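Local coordinates for probable quinone reductase Qor (NADPH:quinone reductase) (Zeta-crystallin homolog protein) (Mycobacterium tuberculosis, PDB 4RVU) that binds NADPH and probably uses it to reduce quinones, as expected of a zeta-crystallin-like quinone reductase, at residues 134-139 with 285-289; 143-147 with 168-172; 161-165 with 298-302. All coordinates share one frame; numbering follows the deposited sequence.

Contact 1 of 3, residues 134-139 with 285-289; sequences HYLLKS and WRAAE. With NDP (NADPH dihydro-nicotinamide-adenine-dinucleotide phosphate), chain E.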
loop_
_atom_site.group_PDB
_atom_site.type_symbol
_atom_site.label_atom_id
_atom_site.label_comp_id
_atom_site.label_asym_id
_atom_site.label_seq_id
_atom_site.Cartn_x
_atom_site.Cartn_y
_atom_site.Cartn_z
ATOM N N HIS A 134 7.068 -8.928 -13.961
ATOM C CA HIS A 134 7.484 -7.602 -14.412
ATOM C C HIS A 134 6.795 -6.504 -13.609
ATOM O O HIS A 134 7.461 -5.617 -13.068
ATOM C CB HIS A 134 7.190 -7.389 -15.898
ATOM C CG HIS A 134 7.689 -6.081 -16.424
ATOM N ND1 HIS A 134 6.959 -4.912 -16.336
ATOM C CD2 HIS A 134 8.860 -5.747 -17.020
ATOM C CE1 HIS A 134 7.652 -3.923 -16.872
ATOM N NE2 HIS A 134 8.811 -4.403 -17.293
ATOM N N TYR A 135 5.466 -6.541 -13.537
ATOM C CA TYR A 135 4.770 -5.447 -12.860
ATOM C C TYR A 135 5.082 -5.449 -11.360
ATOM O O TYR A 135 5.160 -4.389 -10.725
ATOM C CB TYR A 135 3.256 -5.405 -13.193
ATOM C CG TYR A 135 2.308 -6.305 -12.397
ATOM C CD1 TYR A 135 2.074 -6.080 -11.039
ATOM C CD2 TYR A 135 1.584 -7.316 -13.029
ATOM C CE1 TYR A 135 1.205 -6.867 -10.318
ATOM C CE2 TYR A 135 0.696 -8.109 -12.315
ATOM C CZ TYR A 135 0.512 -7.874 -10.960
ATOM O OH TYR A 135 -0.366 -8.643 -10.225
ATOM N N LEU A 136 5.289 -6.637 -10.804
ATOM C CA LEU A 136 5.623 -6.743 -9.381
ATOM C C LEU A 136 6.974 -6.091 -9.079
ATOM O O LEU A 136 7.106 -5.384 -8.074
ATOM C CB LEU A 136 5.603 -8.207 -8.922
ATOM C CG LEU A 136 4.235 -8.861 -8.702
ATOM C CD1 LEU A 136 4.360 -10.367 -8.431
ATOM C CD2 LEU A 136 3.441 -8.166 -7.589
ATOM N N LEU A 137 7.957 -6.316 -9.951
ATOM C CA LEU A 137 9.334 -5.845 -9.744
ATOM C C LEU A 137 9.603 -4.446 -10.274
ATOM O O LEU A 137 10.563 -3.804 -9.862
ATOM C CB LEU A 137 10.324 -6.798 -10.405
ATOM C CG LEU A 137 10.428 -8.185 -9.798
ATOM C CD1 LEU A 137 11.240 -9.078 -10.714
ATOM C CD2 LEU A 137 11.083 -8.100 -8.438
ATOM N N LYS A 138 8.781 -3.983 -11.209
ATOM C CA LYS A 138 9.044 -2.701 -11.858
ATOM C C LYS A 138 8.042 -1.612 -11.489
ATOM O O LYS A 138 8.346 -0.426 -11.617
ATOM C CB LYS A 138 9.079 -2.864 -13.387
ATOM C CG LYS A 138 10.235 -3.713 -13.911
ATOM C CD LYS A 138 11.538 -2.921 -13.918
ATOM C CE LYS A 138 12.715 -3.760 -14.429
ATOM N NZ LYS A 138 12.527 -4.211 -15.808
ATOM N N SER A 139 6.857 -2.013 -11.028
ATOM C CA SER A 139 5.747 -1.075 -10.823
ATOM C C SER A 139 5.172 -1.085 -9.411
ATOM O O SER A 139 5.003 -0.026 -8.794
ATOM C CB SER A 139 4.623 -1.344 -11.838
ATOM O OG SER A 139 5.098 -1.182 -13.162
ATOM N N TRP A 285 4.886 -2.908 -23.754
ATOM C CA TRP A 285 6.088 -2.523 -23.032
ATOM C C TRP A 285 6.553 -3.638 -22.107
ATOM O O TRP A 285 7.722 -4.031 -22.140
ATOM C CB TRP A 285 5.837 -1.225 -22.253
ATOM C CG TRP A 285 6.858 -0.953 -21.190
ATOM C CD1 TRP A 285 8.206 -0.818 -21.364
ATOM C CD2 TRP A 285 6.611 -0.769 -19.787
ATOM N NE1 TRP A 285 8.811 -0.572 -20.156
ATOM C CE2 TRP A 285 7.856 -0.531 -19.175
ATOM C CE3 TRP A 285 5.459 -0.781 -18.996
ATOM C CZ2 TRP A 285 7.979 -0.310 -17.793
ATOM C CZ3 TRP A 285 5.582 -0.561 -17.632
ATOM C CH2 TRP A 285 6.834 -0.331 -17.045
ATOM N N ARG A 286 5.638 -4.155 -21.287
ATOM C CA ARG A 286 5.969 -5.253 -20.382
ATOM C C ARG A 286 6.366 -6.534 -21.123
ATOM O O ARG A 286 7.311 -7.227 -20.730
ATOM C CB ARG A 286 4.802 -5.537 -19.428
ATOM C CG ARG A 286 4.354 -4.313 -18.616
ATOM C CD ARG A 286 3.531 -4.716 -17.396
ATOM N NE ARG A 286 2.927 -3.546 -16.753
ATOM C CZ ARG A 286 3.515 -2.804 -15.821
ATOM N NH1 ARG A 286 2.875 -1.758 -15.304
ATOM N NH2 ARG A 286 4.735 -3.100 -15.398
ATOM N N ALA A 287 5.636 -6.860 -22.184
ATOM C CA ALA A 287 5.930 -8.067 -22.958
ATOM C C ALA A 287 7.322 -7.971 -23.585
ATOM O O ALA A 287 8.090 -8.935 -23.576
ATOM C CB ALA A 287 4.871 -8.286 -24.021
ATOM N N ALA A 288 7.649 -6.803 -24.120
ATOM C CA ALA A 288 8.976 -6.577 -24.700
ATOM C C ALA A 288 10.102 -6.685 -23.669
ATOM O O ALA A 288 11.133 -7.309 -23.942
ATOM C CB ALA A 288 9.024 -5.231 -25.421
ATOM N N GLU A 289 9.926 -6.083 -22.490
ATOM C CA GLU A 289 10.936 -6.216 -21.438
ATOM C C GLU A 289 11.069 -7.676 -20.993
ATOM O O GLU A 289 12.171 -8.140 -20.697
ATOM C CB GLU A 289 10.657 -5.284 -20.244
ATOM C CG GLU A 289 10.604 -3.794 -20.605
ATOM C CD GLU A 289 11.073 -2.865 -19.473
ATOM O OE1 GLU A 289 10.995 -3.251 -18.281
ATOM O OE2 GLU A 289 11.517 -1.734 -19.781
HETATM P PA NDP E . 2.523 -21.675 -8.597
HETATM O O1A NDP E . 3.199 -22.372 -9.744
HETATM O O2A NDP E . 3.315 -20.742 -7.727
HETATM O O5B NDP E . 1.827 -22.782 -7.662
HETATM C C5B NDP E . 1.364 -22.436 -6.361
HETATM C C4B NDP E . 2.478 -22.741 -5.374
HETATM O O4B NDP E . 2.211 -22.158 -4.098
HETATM C C3B NDP E . 2.606 -24.232 -5.124
HETATM O O3B NDP E . 3.483 -24.854 -6.064
HETATM C C2B NDP E . 3.147 -24.304 -3.711
HETATM O O2B NDP E . 4.561 -24.448 -3.719
HETATM C C1B NDP E . 2.758 -22.981 -3.068
HETATM N N9A NDP E . 1.748 -23.279 -2.027
HETATM C C8A NDP E . 1.873 -23.025 -0.714
HETATM N N7A NDP E . 0.779 -23.438 -0.032
HETATM C C5A NDP E . -0.070 -23.982 -0.920
HETATM C C6A NDP E . -1.408 -24.613 -0.869
HETATM N N6A NDP E . -2.067 -24.745 0.303
HETATM N N1A NDP E . -1.943 -25.050 -2.028
HETATM C C2A NDP E . -1.292 -24.921 -3.197
HETATM N N3A NDP E . -0.078 -24.361 -3.317
HETATM C C4A NDP E . 0.575 -23.878 -2.235
HETATM O O3 NDP E . 1.244 -20.897 -9.172
HETATM P PN NDP E . 1.387 -19.695 -10.225
HETATM O O1N NDP E . 2.848 -19.465 -10.504
HETATM O O2N NDP E . 0.421 -19.959 -11.350
HETATM O O5D NDP E . 0.836 -18.442 -9.386
HETATM C C5D NDP E . 1.468 -18.052 -8.169
HETATM C C4D NDP E . 0.494 -17.250 -7.319
HETATM O O4D NDP E . 0.351 -15.936 -7.855
HETATM C C3D NDP E . -0.888 -17.871 -7.337
HETATM O O3D NDP E . -1.454 -17.730 -6.034
HETATM C C2D NDP E . -1.678 -17.032 -8.317
HETATM O O2D NDP E . -3.054 -16.985 -7.936
HETATM C C1D NDP E . -1.011 -15.672 -8.192
HETATM N N1N NDP E . -1.040 -14.868 -9.414
HETATM C C2N NDP E . -1.458 -13.603 -9.328
HETATM C C3N NDP E . -1.502 -12.765 -10.432
HETATM C C7N NDP E . -1.990 -11.357 -10.262
HETATM O O7N NDP E . -1.966 -10.601 -11.217
HETATM N N7N NDP E . -2.429 -10.971 -9.066
HETATM C C4N NDP E . -1.062 -13.249 -11.793
HETATM C C5N NDP E . -0.618 -14.637 -11.749
HETATM C C6N NDP E . -0.619 -15.382 -10.575
HETATM P P2B NDP E . 5.351 -24.882 -2.386
HETATM O O1X NDP E . 4.317 -24.792 -1.300
HETATM O O2X NDP E . 5.820 -26.280 -2.672
HETATM O O3X NDP E . 6.468 -23.886 -2.276
#
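H134 and R286 mark the closest backbone approach of two helices that run nearly perpendicular. The short axes of 134-139 and 285-289 pass 11.1 Å apart at 97°. Long side chains therefore bridge the gap. The H134 ring stands between the helices, its CG anti to the backbone N (chi1 -176°), and both ring nitrogens are used. H134 NE2 donates to E289 OE1 at 2.7 Å, from above the carboxylate plane. H134 ND1 accepts from R286 NH2 at 3.0 Å, with the donor in the ring plane. The two bonds fix the rotation of the imidazole and indicate which nitrogen carries hydrogen. R286 CA lies over the centre of one ring face in a CH-pi contact. K138 CG covers the opposite face near the rim. The ring also turns an edge, at CE1, onto the six-membered ring of W285. This is a T-shaped pair with planes at 89° and centroids 4.9 Å apart.

R286 reaches past H134 with its chain extended from CG to NE. It grips S139 OG end-on: R286 NH2 lies 3.0 Å and R286 NH1 3.1 Å from that oxygen. The guanidinium is sandwiched between Y135 CB and W285 CZ3. Its NE donates to F276 O, and NH1 also pairs with E282. K138 NZ forms a salt bridge to E289 OE1 at 3.1 Å. It approaches from the face of the carboxylate opposite to H134, so one oxygen serves two donors.

Beyond CB, the Y135 ring extends to the cofactor, where Y135 OH donates to NDP O7N at 2.7 Å. The arrangement is a His-carboxylate pair within a polar network joining helices 120-140 and 280-295, beside the nicotinamide end of the NADPH pocket.

Contact 2 of 3, residues 143-147 with 168-172; sequences VKRGD and HLGVR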
loop_
_atom_site.group_PDB
_atom_site.type_symbol
_atom_site.label_atom_id
_atom_site.label_comp_id
_atom_site.label_asym_id
_atom_site.label_seq_id
_atom_site.Cartn_x
_atom_site.Cartn_y
_atom_site.Cartn_z
ATOM N N VAL A 143 12.136 -2.590 -7.481
ATOM C CA VAL A 143 13.337 -3.059 -6.802
ATOM C C VAL A 143 14.560 -2.301 -7.298
ATOM O O VAL A 143 14.615 -1.877 -8.456
ATOM C CB VAL A 143 13.545 -4.577 -6.955
ATOM C CG1 VAL A 143 12.388 -5.360 -6.286
ATOM C CG2 VAL A 143 13.701 -4.961 -8.434
ATOM N N LYS A 144 15.531 -2.112 -6.410
ATOM C CA LYS A 144 16.782 -1.473 -6.786
ATOM C C LYS A 144 17.931 -2.351 -6.314
ATOM O O LYS A 144 17.762 -3.182 -5.412
ATOM C CB LYS A 144 16.871 -0.083 -6.161
ATOM C CG LYS A 144 16.668 -0.096 -4.669
ATOM C CD LYS A 144 16.607 1.316 -4.094
ATOM C CE LYS A 144 16.584 1.284 -2.568
ATOM N NZ LYS A 144 15.352 0.636 -2.038
ATOM N N ARG A 145 19.089 -2.191 -6.941
ATOM C CA ARG A 145 20.251 -2.987 -6.587
ATOM C C ARG A 145 20.543 -2.749 -5.111
ATOM O O ARG A 145 20.513 -1.603 -4.653
ATOM C CB ARG A 145 21.445 -2.602 -7.469
ATOM C CG ARG A 145 22.746 -3.298 -7.098
ATOM C CD ARG A 145 23.836 -3.044 -8.136
ATOM N NE ARG A 145 23.484 -3.578 -9.452
ATOM C CZ ARG A 145 23.647 -4.850 -9.815
ATOM N NH1 ARG A 145 24.157 -5.730 -8.959
ATOM N NH2 ARG A 145 23.299 -5.243 -11.035
ATOM N N GLY A 146 20.752 -3.824 -4.355
ATOM C CA GLY A 146 21.027 -3.714 -2.931
ATOM C C GLY A 146 19.854 -4.074 -2.041
ATOM O O GLY A 146 20.026 -4.309 -0.834
ATOM N N ASP A 147 18.654 -4.106 -2.619
ATOM C CA ASP A 147 17.476 -4.502 -1.855
ATOM C C ASP A 147 17.540 -5.985 -1.508
ATOM O O ASP A 147 18.295 -6.752 -2.118
ATOM C CB ASP A 147 16.185 -4.262 -2.654
ATOM C CG ASP A 147 15.792 -2.796 -2.757
ATOM O OD1 ASP A 147 16.373 -1.936 -2.062
ATOM O OD2 ASP A 147 14.870 -2.510 -3.556
ATOM N N HIS A 168 18.949 -10.850 -11.239
ATOM C CA HIS A 168 19.566 -10.131 -12.350
ATOM C C HIS A 168 19.638 -8.632 -12.090
ATOM O O HIS A 168 20.593 -7.971 -12.504
ATOM C CB HIS A 168 18.797 -10.378 -13.646
ATOM C CG HIS A 168 19.233 -9.500 -14.776
ATOM N ND1 HIS A 168 20.448 -9.655 -15.412
ATOM C CD2 HIS A 168 18.626 -8.447 -15.374
ATOM C CE1 HIS A 168 20.564 -8.742 -16.360
ATOM N NE2 HIS A 168 19.472 -7.996 -16.357
ATOM N N LEU A 169 18.624 -8.094 -11.414
ATOM C CA LEU A 169 18.588 -6.664 -11.096
ATOM C C LEU A 169 19.428 -6.278 -9.862
ATOM O O LEU A 169 19.391 -5.126 -9.416
ATOM C CB LEU A 169 17.140 -6.193 -10.934
ATOM C CG LEU A 169 16.267 -6.372 -12.179
ATOM C CD1 LEU A 169 14.776 -6.270 -11.849
ATOM C CD2 LEU A 169 16.648 -5.342 -13.227
ATOM N N GLY A 170 20.184 -7.227 -9.317
ATOM C CA GLY A 170 21.038 -6.954 -8.164
ATOM C C GLY A 170 20.341 -7.021 -6.814
ATOM O O GLY A 170 20.813 -6.443 -5.831
ATOM N N VAL A 171 19.221 -7.736 -6.765
ATOM C CA VAL A 171 18.424 -7.891 -5.553
ATOM C C VAL A 171 18.696 -9.241 -4.899
ATOM O O VAL A 171 18.754 -10.271 -5.574
ATOM C CB VAL A 171 16.926 -7.784 -5.885
ATOM C CG1 VAL A 171 16.065 -7.954 -4.639
ATOM C CG2 VAL A 171 16.634 -6.459 -6.555
ATOM N N ARG A 172 18.889 -9.235 -3.583
ATOM C CA ARG A 172 19.029 -10.474 -2.827
ATOM C C ARG A 172 17.652 -11.076 -2.571
ATOM O O ARG A 172 16.747 -10.381 -2.114
ATOM C CB ARG A 172 19.723 -10.189 -1.497
ATOM C CG ARG A 172 19.962 -11.410 -0.653
ATOM C CD ARG A 172 20.680 -11.008 0.629
ATOM N NE ARG A 172 21.098 -12.152 1.433
ATOM C CZ ARG A 172 20.915 -12.236 2.747
ATOM N NH1 ARG A 172 20.305 -11.252 3.391
ATOM N NH2 ARG A 172 21.329 -13.306 3.413
#
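R145 and G170 bring their CA atoms to 4.3 Å, where a type II turn over K144 to D147 meets the Schellman end of helix 157-168. Two backbone bonds join the loops. G146 N donates to G170 O at 3.0 Å, nearly straight at 172°. R172 N, at the start of strand 172-176, donates to D147 O at 2.9 Å, next to strand 148-151, with which that strand pairs in parallel. G146 and G170 both have positive phi, and neither places a side chain at the close approach.

The R145 side chain lies over the G170 backbone. Its chain bends at chi3 (-63°), which brings R145 NH1 3.4 Å from G170 CA. G170 CA and the L169 carbonyl lie on one face of the guanidinium, toward its rim.

Below the turn the contact is apolar. V143 CB meets V171 CG2 at 3.6 Å, and V143 CG2 touches L169 CD1 at 3.8 Å. V143 crosses both side chains at about a right angle. V171 CG1 also touches D147 O. V149 and Y221 extend this apolar layer.

D147 stiffens the turn from within. D147 OD2 accepts K144 N at 3.0 Å from above the carboxylate plane and also bonds Y141 OH. D147 OD1 uses its syn lone pair for K144 NZ at 2.8 Å. The R172 guanidinium is engaged by D192 and L211 O.

The loops lead into neighbouring strands 148-151 and 172-176, joined by helix 157-168 in a beta-alpha-beta unit of the Rossmann-type sheet. Two main-chain bonds link them, V143, L169 and V171 pack together on the inner side, and the D147 carboxylate is probably stabilised by the K144 amide and ammonium and the Y141 hydroxyl.

Contact 3 of 3, residues 161-165 with 298-302; sequences ILTQW and AITVA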
loop_
_atom_site.group_PDB
_atom_site.type_symbol
_atom_site.label_atom_id
_atom_site.label_comp_id
_atom_site.label_asym_id
_atom_site.label_seq_id
_atom_site.Cartn_x
_atom_site.Cartn_y
_atom_site.Cartn_z
ATOM N N ILE A 161 10.381 -16.944 -11.783
ATOM C CA ILE A 161 10.624 -15.780 -12.631
ATOM C C ILE A 161 11.004 -14.565 -11.779
ATOM O O ILE A 161 11.949 -13.838 -12.111
ATOM C CB ILE A 161 9.421 -15.456 -13.561
ATOM C CG1 ILE A 161 9.159 -16.631 -14.512
ATOM C CG2 ILE A 161 9.722 -14.218 -14.406
ATOM C CD1 ILE A 161 7.894 -16.466 -15.382
ATOM N N LEU A 162 10.278 -14.358 -10.681
ATOM C CA LEU A 162 10.607 -13.278 -9.744
ATOM C C LEU A 162 12.045 -13.404 -9.256
ATOM O O LEU A 162 12.791 -12.418 -9.210
ATOM C CB LEU A 162 9.649 -13.271 -8.541
ATOM C CG LEU A 162 8.271 -12.653 -8.774
ATOM C CD1 LEU A 162 7.334 -12.966 -7.624
ATOM C CD2 LEU A 162 8.396 -11.137 -8.962
ATOM N N THR A 163 12.434 -14.625 -8.907
ATOM C CA THR A 163 13.738 -14.868 -8.295
ATOM C C THR A 163 14.856 -14.568 -9.282
ATOM O O THR A 163 15.775 -13.800 -8.973
ATOM C CB THR A 163 13.825 -16.300 -7.778
ATOM O OG1 THR A 163 12.830 -16.471 -6.760
ATOM C CG2 THR A 163 15.204 -16.596 -7.197
ATOM N N GLN A 164 14.741 -15.115 -10.492
ATOM C CA GLN A 164 15.745 -14.871 -11.514
ATOM C C GLN A 164 15.854 -13.406 -11.871
ATOM O O GLN A 164 16.960 -12.863 -11.965
ATOM C CB GLN A 164 15.424 -15.662 -12.773
ATOM C CG GLN A 164 15.474 -17.161 -12.600
ATOM C CD GLN A 164 15.112 -17.862 -13.889
ATOM O OE1 GLN A 164 15.935 -17.973 -14.798
ATOM N NE2 GLN A 164 13.865 -18.315 -13.988
ATOM N N TRP A 165 14.703 -12.771 -12.078
ATOM C CA TRP A 165 14.676 -11.406 -12.583
ATOM C C TRP A 165 15.208 -10.440 -11.529
ATOM O O TRP A 165 16.038 -9.582 -11.832
ATOM C CB TRP A 165 13.258 -11.013 -12.998
ATOM C CG TRP A 165 13.219 -10.006 -14.102
ATOM C CD1 TRP A 165 14.217 -9.143 -14.469
ATOM C CD2 TRP A 165 12.136 -9.782 -15.019
ATOM N NE1 TRP A 165 13.809 -8.381 -15.546
ATOM C CE2 TRP A 165 12.541 -8.761 -15.904
ATOM C CE3 TRP A 165 10.865 -10.338 -15.162
ATOM C CZ2 TRP A 165 11.718 -8.296 -16.936
ATOM C CZ3 TRP A 165 10.048 -9.876 -16.187
ATOM C CH2 TRP A 165 10.477 -8.863 -17.058
ATOM N N ALA A 298 18.862 -13.171 -18.855
ATOM C CA ALA A 298 18.633 -12.558 -17.545
ATOM C C ALA A 298 17.688 -13.459 -16.766
ATOM O O ALA A 298 17.807 -13.615 -15.549
ATOM C CB ALA A 298 18.036 -11.174 -17.693
ATOM N N ILE A 299 16.731 -14.041 -17.483
ATOM C CA ILE A 299 15.903 -15.108 -16.937
ATOM C C ILE A 299 15.827 -16.237 -17.952
ATOM O O ILE A 299 16.043 -16.023 -19.153
ATOM C CB ILE A 299 14.467 -14.646 -16.605
ATOM C CG1 ILE A 299 13.655 -14.403 -17.876
ATOM C CG2 ILE A 299 14.465 -13.417 -15.673
ATOM C CD1 ILE A 299 12.205 -14.008 -17.610
ATOM N N THR A 300 15.535 -17.438 -17.463
ATOM C CA THR A 300 15.262 -18.585 -18.322
ATOM C C THR A 300 13.994 -19.254 -17.812
ATOM O O THR A 300 13.953 -19.733 -16.681
ATOM C CB THR A 300 16.432 -19.591 -18.313
ATOM O OG1 THR A 300 17.602 -18.970 -18.865
ATOM C CG2 THR A 300 16.092 -20.844 -19.143
ATOM N N VAL A 301 12.951 -19.279 -18.641
ATOM C CA VAL A 301 11.681 -19.864 -18.228
ATOM C C VAL A 301 11.623 -21.304 -18.683
ATOM O O VAL A 301 11.492 -21.574 -19.877
ATOM C CB VAL A 301 10.486 -19.097 -18.794
ATOM C CG1 VAL A 301 9.177 -19.747 -18.335
ATOM C CG2 VAL A 301 10.534 -17.632 -18.347
ATOM N N ALA A 302 11.732 -22.231 -17.740
ATOM C CA ALA A 302 11.726 -23.654 -18.079
ATOM C C ALA A 302 10.285 -24.129 -18.178
ATOM O O ALA A 302 9.391 -23.550 -17.559
ATOM C CB ALA A 302 12.474 -24.452 -17.028
HETATM O O HOH W 1 19.201 -14.107 -13.038
#
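Q164 reaches from helix 157-168 to the loop 298-302, extended from I299 on, and touches it with CB and with its amide. CB packs against I299, with Q164 CB 3.8 Å from I299 CG2. CG is anti to the carbonyl carbon (chi1 -64°), and the chain runs on extended, which carries the amide to the T300 backbone. CD lies near both T300 N and T300 O. Q164 OE1 accepts T300 N at 2.7 Å, with the donor above the amide carbonyl plane. Q164 NE2 donates to T300 O at 3.0 Å; this oxygen lies in the plane of the Q164 amide, only 4° out of it. The amide thus pairs with both polar backbone groups of one residue, which fixes its flip. NE2 also donates to L160 O, one turn back on its own helix.

Beside this polar pair the packing is apolar. I299 CG2 also sits against W165, 3.8 Å from W165 CB. I299 CD1 lies 4.1 Å from I161 CG2, because CG1 takes the position between backbone N and carbonyl carbon (chi1 72°). I161 CD1 points onward to V301 CG2, also at 4.1 Å. L290 and I294 of helix 280-295 cover I299 as well.

A water closes the other end. It donates to Q164 O at 2.8 Å and to A298 O at 2.9 Å.

Helix 157-168 follows strand 148-151 of the parallel, Rossmann-type sheet and starts at the NADPH-binding residues G157 and V158. The contact packs its flank against the linker that leads from helix 280-295 back to strand 303-308 of the other sheet.

The three contacts share helices 120-140 and 157-168: contact 1 uses the end of the first, contact 3 the middle of the second, and contact 2 the loops that follow both. Contacts 1 and 3 have centres about 13 Å apart and meet through W165: W165 CH2 lies 3.5 Å from H134 CD2, and W165 CZ2 is 3.8 Å from E289 O. Contacts 1 and 2, centres about 15 Å apart, are joined by a probable hydrogen bond from V143 N to L137 O (3.1 Å). Contact 2 touches contact 3 where H168 CG packs on A298 CB at 3.6 Å. Contact 1 alone reaches NADPH, through Y135. In contact 3, the I161 side chain stays about 8 Å from the cofactor.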